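Local coordinates for protein dioxygenase (Pseudomonas brassicacearum, PDB 5V2D) that probably cleaves the central carbon-carbon double bond of lignin-derived stilbenes with dioxygen, using an iron centre, as in related carotenoid cleavage dioxygenases, at residues Asp192-Glu204 / Val214-His226. Residues are numbered along the deposited sequence; the frame is centred on the assembly and turned at random. Where two conformers were deposited one is given.
Sequences DPATGNLLAFSYE and VYFELSPDGKLLH
Glu217 sends its CG anti to the backbone N (chi1 -175°) and stays extended beyond it, while Asn197 holds CG beside its own backbone N; together these torsions bring the amide N-H to a carboxylate oxygen, the two groups crossing at an angle. Asn197 ND2 donates to Glu217 OE1 over 2.9 Å, nearly straight at 168°; the acceptor lies in the amide plane and uses its anti lone pair, although the two flat groups are turned 73° apart. Tyr215 OH donates to Glu217 OE2 at 2.7 Å, coming from above the carboxylate plane. Leu199 lies alongside this pair, its CD2 3.5 Å from Glu217 CD and equally close to Tyr215 OH. Arg284 also forms a salt bridge to OE1 of Glu217, which probably helps keep this buried carboxylate ionised. With an alanine in place of Glu217, the Tyr215 hydroxyl and the Asn197 amide would probably lose the carboxylate whose two oxygens they use, Arg284 would keep Asp192 alone of these two carboxylates, and a gap would open beside Leu199. Past the amide, Asn197 OD1 rests 3.3 Å from Pro220 CD, so the turn at Ser219-Gly222 packs against Asn197, just ahead of strand 198-203. On the opposite sheet face, the Phe216 ring reaches across the strand, its CE1 4.0 Å from Ser202 CB. Paired backbone bonds at Leu198-Leu218, Ala200-Phe216 and Ser202-Val214, with the strands running in opposing directions, establish an antiparallel hairpin. The side chain of Phe201 is about 9 Å from the bound iron, which four histidines hold. These are the two inner strands of a four-stranded antiparallel sheet, one blade of the seven-bladed beta-propeller characteristic of carotenoid cleavage oxygenases.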
ATOM      1  N   ASP A 192      -0.311  16.901   1.748  1.00 32.36           N
ATOM      2  CA  ASP A 192       0.635  17.992   1.466  1.00 32.41           C
ATOM      3  C   ASP A 192       1.065  18.555   2.820  1.00 32.55           C
ATOM      4  O   ASP A 192       0.245  18.979   3.589  1.00 33.22           O
ATOM      5  CB  ASP A 192      -0.051  19.104   0.669  1.00 36.57           C
ATOM      6  CG  ASP A 192       0.925  20.241   0.295  1.00 42.04           C
ATOM      7  OD1 ASP A 192       1.417  20.954   1.114  1.00 53.17           O
ATOM      8  OD2 ASP A 192       1.370  20.352  -0.792  1.00 53.43           O
ATOM      9  N   PRO A 193       2.350  18.539   3.113  1.00 29.70           N
ATOM     10  CA  PRO A 193       2.726  18.956   4.435  1.00 31.38           C
ATOM     11  C   PRO A 193       2.592  20.468   4.656  1.00 35.17           C
ATOM     12  O   PRO A 193       2.553  20.870   5.779  1.00 40.06           O
ATOM     13  CB  PRO A 193       4.165  18.526   4.579  1.00 30.22           C
ATOM     14  CG  PRO A 193       4.682  18.577   3.202  1.00 32.08           C
ATOM     15  CD  PRO A 193       3.508  18.111   2.322  1.00 32.53           C
ATOM     16  N   ALA A 194       2.516  21.278   3.644  1.00 35.01           N
ATOM     17  CA  ALA A 194       2.433  22.741   3.879  1.00 42.44           C
ATOM     18  C   ALA A 194       0.996  23.186   4.173  1.00 44.69           C
ATOM     19  O   ALA A 194       0.793  23.974   5.073  1.00 48.70           O
ATOM     20  CB  ALA A 194       3.005  23.505   2.686  1.00 42.65           C
ATOM     21  N   THR A 195       0.010  22.578   3.487  1.00 39.79           N
ATOM     22  CA  THR A 195      -1.410  22.943   3.573  1.00 38.96           C
ATOM     23  C   THR A 195      -2.295  21.946   4.275  1.00 38.38           C
ATOM     24  O   THR A 195      -3.401  22.255   4.643  1.00 38.27           O
ATOM     25  CB  THR A 195      -1.993  23.055   2.185  1.00 38.23           C
ATOM     26  OG1 THR A 195      -1.737  21.836   1.446  1.00 34.29           O
ATOM     27  CG2 THR A 195      -1.377  24.217   1.400  1.00 39.89           C
ATOM     28  N   GLY A 196      -1.837  20.695   4.417  1.00 34.31           N
ATOM     29  CA  GLY A 196      -2.694  19.595   4.849  1.00 33.10           C
ATOM     30  C   GLY A 196      -3.700  19.148   3.774  1.00 30.76           C
ATOM     31  O   GLY A 196      -4.599  18.340   4.101  1.00 31.68           O
ATOM     32  N   ASN A 197      -3.580  19.652   2.529  1.00 28.20           N
ATOM     33  CA  ASN A 197      -4.456  19.208   1.447  1.00 29.64           C
ATOM     34  C   ASN A 197      -4.252  17.692   1.190  1.00 29.22           C
ATOM     35  O   ASN A 197      -3.129  17.164   1.289  1.00 27.32           O
ATOM     36  CB  ASN A 197      -4.192  19.938   0.158  1.00 28.78           C
ATOM     37  CG  ASN A 197      -4.635  21.428   0.191  1.00 31.02           C
ATOM     38  OD1 ASN A 197      -5.203  21.884   1.166  1.00 30.66           O
ATOM     39  ND2 ASN A 197      -4.420  22.122  -0.891  1.00 28.64           N
ATOM     40  N   LEU A 198      -5.338  17.057   0.737  1.00 29.64           N
ATOM     41  CA  LEU A 198      -5.327  15.665   0.298  1.00 28.37           C
ATOM     42  C   LEU A 198      -5.149  15.678  -1.170  1.00 30.41           C
ATOM     43  O   LEU A 198      -5.960  16.263  -1.895  1.00 30.50           O
ATOM     44  CB  LEU A 198      -6.612  14.963   0.698  1.00 29.27           C
ATOM     45  CG  LEU A 198      -6.717  13.464   0.420  1.00 28.20           C
ATOM     46  CD1 LEU A 198      -5.714  12.770   1.308  1.00 30.36           C
ATOM     47  CD2 LEU A 198      -8.080  12.984   0.790  1.00 32.53           C
ATOM     48  N   LEU A 199      -4.064  15.071  -1.626  1.00 27.76           N
ATOM     49  CA  LEU A 199      -3.712  14.997  -3.028  1.00 27.69           C
ATOM     50  C   LEU A 199      -4.023  13.573  -3.473  1.00 27.80           C
ATOM     51  O   LEU A 199      -3.545  12.584  -2.859  1.00 26.45           O
ATOM     52  CB  LEU A 199      -2.264  15.282  -3.213  1.00 28.63           C
ATOM     53  CG  LEU A 199      -1.727  16.511  -2.392  1.00 32.39           C
ATOM     54  CD1 LEU A 199      -0.276  16.799  -2.777  1.00 35.16           C
ATOM     55  CD2 LEU A 199      -2.498  17.782  -2.607  1.00 28.80           C
ATOM     56  N   ALA A 200      -4.884  13.410  -4.474  1.00 26.49           N
ATOM     57  CA  ALA A 200      -5.364  12.121  -4.828  1.00 26.62           C
ATOM     58  C   ALA A 200      -5.615  12.033  -6.347  1.00 28.33           C
ATOM     59  O   ALA A 200      -5.374  12.979  -7.066  1.00 28.06           O
ATOM     60  CB  ALA A 200      -6.646  11.842  -4.041  1.00 26.93           C
ATOM     61  N   PHE A 201      -6.048  10.865  -6.798  1.00 26.98           N
ATOM     62  CA  PHE A 201      -6.279  10.670  -8.224  1.00 26.53           C
ATOM     63  C   PHE A 201      -7.181   9.469  -8.415  1.00 27.67           C
ATOM     64  O   PHE A 201      -7.469   8.737  -7.447  1.00 25.38           O
ATOM     65  CB  PHE A 201      -4.975  10.542  -8.992  1.00 24.83           C
ATOM     66  CG  PHE A 201      -4.267   9.240  -8.772  1.00 26.70           C
ATOM     67  CD1 PHE A 201      -4.495   8.123  -9.655  1.00 26.89           C
ATOM     68  CD2 PHE A 201      -3.399   9.068  -7.724  1.00 27.23           C
ATOM     69  CE1 PHE A 201      -3.892   6.915  -9.405  1.00 26.30           C
ATOM     70  CE2 PHE A 201      -2.768   7.833  -7.503  1.00 25.59           C
ATOM     71  CZ  PHE A 201      -2.996   6.768  -8.335  1.00 26.92           C
ATOM     72  N   SER A 202      -7.610   9.241  -9.654  1.00 27.93           N
ATOM     73  CA  SER A 202      -8.421   8.057 -10.027  1.00 29.22           C
ATOM     74  C   SER A 202      -7.981   7.550 -11.414  1.00 30.22           C
ATOM     75  O   SER A 202      -7.670   8.380 -12.294  1.00 33.37           O
ATOM     76  CB  SER A 202      -9.884   8.462 -10.072  1.00 30.83           C
ATOM     77  OG  SER A 202     -10.654   7.479 -10.767  1.00 31.63           O
ATOM     78  N   TYR A 203      -7.832   6.236 -11.587  1.00 26.51           N
ATOM     79  CA  TYR A 203      -7.690   5.635 -12.908  1.00 26.10           C
ATOM     80  C   TYR A 203      -8.907   4.706 -13.131  1.00 26.35           C
ATOM     81  O   TYR A 203      -9.650   4.395 -12.186  1.00 29.04           O
ATOM     82  CB  TYR A 203      -6.346   4.941 -13.153  1.00 26.24           C
ATOM     83  CG  TYR A 203      -6.207   3.599 -12.462  1.00 25.27           C
ATOM     84  CD1 TYR A 203      -5.805   3.534 -11.116  1.00 27.04           C
ATOM     85  CD2 TYR A 203      -6.456   2.447 -13.135  1.00 28.69           C
ATOM     86  CE1 TYR A 203      -5.661   2.346 -10.467  1.00 28.27           C
ATOM     87  CE2 TYR A 203      -6.346   1.194 -12.512  1.00 28.40           C
ATOM     88  CZ  TYR A 203      -5.949   1.134 -11.197  1.00 29.01           C
ATOM     89  OH  TYR A 203      -5.802  -0.118 -10.601  1.00 27.79           O
ATOM     90  N   GLU A 204      -9.119   4.286 -14.376  1.00 28.38           N
ATOM     91  CA  GLU A 204     -10.392   3.712 -14.800  1.00 30.48           C
ATOM     92  C   GLU A 204     -11.545   4.548 -14.286  1.00 28.68           C
ATOM     93  O   GLU A 204     -12.556   4.078 -13.716  1.00 30.77           O
ATOM     94  CB  GLU A 204     -10.500   2.239 -14.365  1.00 31.29           C
ATOM     95  CG  GLU A 204      -9.537   1.322 -15.168  1.00 32.67           C
ATOM     96  CD  GLU A 204      -9.746  -0.145 -14.797  1.00 34.08           C
ATOM     97  OE1 GLU A 204     -10.815  -0.740 -15.101  1.00 33.66           O
ATOM     98  OE2 GLU A 204      -8.812  -0.712 -14.170  1.00 33.19           O
ATOM     99  N   VAL A 214      -7.770  11.108 -13.532  1.00 31.66           N
ATOM    100  CA  VAL A 214      -8.125  12.395 -12.931  1.00 32.67           C
ATOM    101  C   VAL A 214      -7.234  12.682 -11.760  1.00 32.11           C
ATOM    102  O   VAL A 214      -7.080  11.764 -10.912  1.00 28.89           O
ATOM    103  CB  VAL A 214      -9.536  12.405 -12.273  1.00 34.48           C
ATOM    104  CG1 VAL A 214     -10.067  13.807 -12.100  1.00 32.68           C
ATOM    105  CG2 VAL A 214     -10.463  11.434 -12.854  1.00 37.16           C
ATOM    106  N   TYR A 215      -6.721  13.912 -11.652  1.00 30.07           N
ATOM    107  CA  TYR A 215      -6.082  14.405 -10.413  1.00 30.53           C
ATOM    108  C   TYR A 215      -7.103  15.188  -9.579  1.00 30.44           C
ATOM    109  O   TYR A 215      -7.897  15.941 -10.146  1.00 29.77           O
ATOM    110  CB  TYR A 215      -4.882  15.311 -10.751  1.00 32.00           C
ATOM    111  CG  TYR A 215      -4.294  15.955  -9.547  1.00 31.93           C
ATOM    112  CD1 TYR A 215      -3.723  15.186  -8.575  1.00 31.92           C
ATOM    113  CD2 TYR A 215      -4.348  17.319  -9.348  1.00 32.70           C
ATOM    114  CE1 TYR A 215      -3.207  15.735  -7.435  1.00 32.53           C
ATOM    115  CE2 TYR A 215      -3.806  17.896  -8.238  1.00 33.41           C
ATOM    116  CZ  TYR A 215      -3.239  17.104  -7.269  1.00 33.08           C
ATOM    117  OH  TYR A 215      -2.746  17.637  -6.107  1.00 34.46           O
ATOM    118  N   PHE A 216      -7.109  14.993  -8.272  1.00 29.85           N
ATOM    119  CA  PHE A 216      -7.916  15.710  -7.321  1.00 29.88           C
ATOM    120  C   PHE A 216      -7.078  16.343  -6.220  1.00 33.05           C
ATOM    121  O   PHE A 216      -6.194  15.680  -5.665  1.00 29.57           O
ATOM    122  CB  PHE A 216      -8.871  14.773  -6.561  1.00 31.33           C
ATOM    123  CG  PHE A 216      -9.821  14.059  -7.408  1.00 32.47           C
ATOM    124  CD1 PHE A 216      -9.784  12.652  -7.517  1.00 32.23           C
ATOM    125  CD2 PHE A 216     -10.816  14.765  -8.057  1.00 34.23           C
ATOM    126  CE1 PHE A 216     -10.744  11.981  -8.263  1.00 32.16           C
ATOM    127  CE2 PHE A 216     -11.782  14.078  -8.845  1.00 36.34           C
ATOM    128  CZ  PHE A 216     -11.713  12.675  -8.944  1.00 35.74           C
ATOM    129  N   GLU A 217      -7.445  17.588  -5.831  1.00 30.04           N
ATOM    130  CA  GLU A 217      -6.837  18.229  -4.710  1.00 32.55           C
ATOM    131  C   GLU A 217      -7.910  18.752  -3.786  1.00 32.21           C
ATOM    132  O   GLU A 217      -8.738  19.591  -4.202  1.00 32.77           O
ATOM    133  CB  GLU A 217      -5.886  19.315  -5.173  1.00 33.26           C
ATOM    134  CG  GLU A 217      -5.134  19.936  -3.981  1.00 34.66           C
ATOM    135  CD  GLU A 217      -3.741  20.496  -4.338  1.00 33.61           C
ATOM    136  OE1 GLU A 217      -3.252  21.153  -3.400  1.00 35.00           O
ATOM    137  OE2 GLU A 217      -3.132  20.250  -5.440  1.00 32.83           O
ATOM    138  N   LEU A 218      -7.896  18.276  -2.525  1.00 31.70           N
ATOM    139  CA  LEU A 218      -8.852  18.612  -1.506  1.00 31.33           C
ATOM    140  C   LEU A 218      -8.253  19.336  -0.313  1.00 33.59           C
ATOM    141  O   LEU A 218      -7.119  19.053   0.106  1.00 30.49           O
ATOM    142  CB  LEU A 218      -9.662  17.408  -1.024  1.00 33.15           C
ATOM    143  CG  LEU A 218     -10.454  16.656  -2.131  1.00 34.79           C
ATOM    144  CD1 LEU A 218      -9.914  15.266  -2.348  1.00 35.45           C
ATOM    145  CD2 LEU A 218     -11.925  16.608  -1.858  1.00 36.60           C
ATOM    146  N   SER A 219      -9.013  20.301   0.227  1.00 33.25           N
ATOM    147  CA  SER A 219      -8.605  21.035   1.367  1.00 32.92           C
ATOM    148  C   SER A 219      -8.722  20.171   2.564  1.00 34.31           C
ATOM    149  O   SER A 219      -9.403  19.124   2.542  1.00 32.39           O
ATOM    150  CB  SER A 219      -9.504  22.323   1.514  1.00 36.14           C
ATOM    151  OG  SER A 219     -10.722  21.981   2.141  1.00 35.86           O
ATOM    152  N   PRO A 220      -8.047  20.553   3.658  1.00 37.93           N
ATOM    153  CA  PRO A 220      -8.158  19.716   4.892  1.00 37.13           C
ATOM    154  C   PRO A 220      -9.562  19.585   5.462  1.00 37.15           C
ATOM    155  O   PRO A 220      -9.850  18.631   6.197  1.00 37.42           O
ATOM    156  CB  PRO A 220      -7.211  20.412   5.890  1.00 40.58           C
ATOM    157  CG  PRO A 220      -6.891  21.716   5.305  1.00 39.55           C
ATOM    158  CD  PRO A 220      -7.169  21.735   3.855  1.00 37.49           C
ATOM    159  N   ASP A 221     -10.423  20.526   5.140  0.50 37.44           N
ATOM    160  CA  ASP A 221     -11.836  20.487   5.527  0.50 39.49           C
ATOM    161  C   ASP A 221     -12.726  19.925   4.438  0.50 38.71           C
ATOM    162  O   ASP A 221     -13.937  20.025   4.530  0.50 36.87           O
ATOM    163  CB  ASP A 221     -12.212  21.914   6.028  0.50 41.54           C
ATOM    164  CG  ASP A 221     -11.295  22.283   7.244  0.50 43.79           C
ATOM    165  OD1 ASP A 221     -11.313  21.446   8.150  0.50 44.51           O
ATOM    166  OD2 ASP A 221     -10.406  23.187   7.233  0.50 45.32           O
ATOM    167  N   GLY A 222     -12.150  19.288   3.412  1.00 37.56           N
ATOM    168  CA  GLY A 222     -12.946  18.478   2.489  1.00 35.10           C
ATOM    169  C   GLY A 222     -13.457  19.132   1.244  1.00 34.00           C
ATOM    170  O   GLY A 222     -14.206  18.551   0.459  1.00 34.83           O
ATOM    171  N   LYS A 223     -12.968  20.299   0.966  1.00 34.35           N
ATOM    172  CA  LYS A 223     -13.454  21.039  -0.176  1.00 38.77           C
ATOM    173  C   LYS A 223     -12.624  20.687  -1.393  1.00 33.12           C
ATOM    174  O   LYS A 223     -11.382  20.689  -1.327  1.00 33.36           O
ATOM    175  CB  LYS A 223     -13.478  22.542   0.186  1.00 43.25           C
ATOM    176  CG  LYS A 223     -13.302  23.455  -0.974  1.00 51.66           C
ATOM    177  CD  LYS A 223     -14.493  23.518  -1.894  1.00 63.09           C
ATOM    178  CE  LYS A 223     -14.431  24.984  -2.456  1.00 69.64           C
ATOM    179  NZ  LYS A 223     -15.297  25.239  -3.614  1.00 74.77           N
ATOM    180  N   LEU A 224     -13.272  20.389  -2.521  1.00 32.74           N
ATOM    181  CA  LEU A 224     -12.546  20.111  -3.763  1.00 33.52           C
ATOM    182  C   LEU A 224     -11.997  21.382  -4.344  1.00 38.35           C
ATOM    183  O   LEU A 224     -12.771  22.241  -4.733  1.00 35.83           O
ATOM    184  CB  LEU A 224     -13.360  19.363  -4.760  1.00 32.86           C
ATOM    185  CG  LEU A 224     -12.705  18.917  -6.039  1.00 33.98           C
ATOM    186  CD1 LEU A 224     -11.534  17.980  -5.788  1.00 32.84           C
ATOM    187  CD2 LEU A 224     -13.720  18.210  -6.934  1.00 36.78           C
ATOM    188  N   LEU A 225     -10.658  21.526  -4.376  1.00 36.03           N
ATOM    189  CA  LEU A 225     -10.035  22.750  -4.857  1.00 36.42           C
ATOM    190  C   LEU A 225      -9.708  22.737  -6.312  1.00 38.13           C
ATOM    191  O   LEU A 225      -9.692  23.802  -6.938  1.00 34.36           O
ATOM    192  CB  LEU A 225      -8.772  23.035  -4.091  1.00 37.84           C
ATOM    193  CG  LEU A 225      -8.921  23.130  -2.560  1.00 39.01           C
ATOM    194  CD1 LEU A 225      -7.575  23.161  -1.868  1.00 39.24           C
ATOM    195  CD2 LEU A 225      -9.704  24.383  -2.179  1.00 41.26           C
ATOM    196  N   HIS A 226      -9.455  21.566  -6.908  1.00 34.00           N
ATOM    197  CA  HIS A 226      -9.029  21.504  -8.276  1.00 31.48           C
ATOM    198  C   HIS A 226      -9.165  20.034  -8.723  1.00 33.13           C
ATOM    199  O   HIS A 226      -8.940  19.110  -7.935  1.00 33.67           O
ATOM    200  CB  HIS A 226      -7.552  21.952  -8.412  1.00 32.43           C
ATOM    201  CG  HIS A 226      -7.135  22.184  -9.842  1.00 35.11           C
ATOM    202  ND1 HIS A 226      -7.864  22.934 -10.754  1.00 40.08           N
ATOM    203  CD2 HIS A 226      -6.091  21.686 -10.522  1.00 35.21           C
ATOM    204  CE1 HIS A 226      -7.280  22.881 -11.933  1.00 37.98           C
ATOM    205  NE2 HIS A 226      -6.154  22.197 -11.799  1.00 36.42           N
TER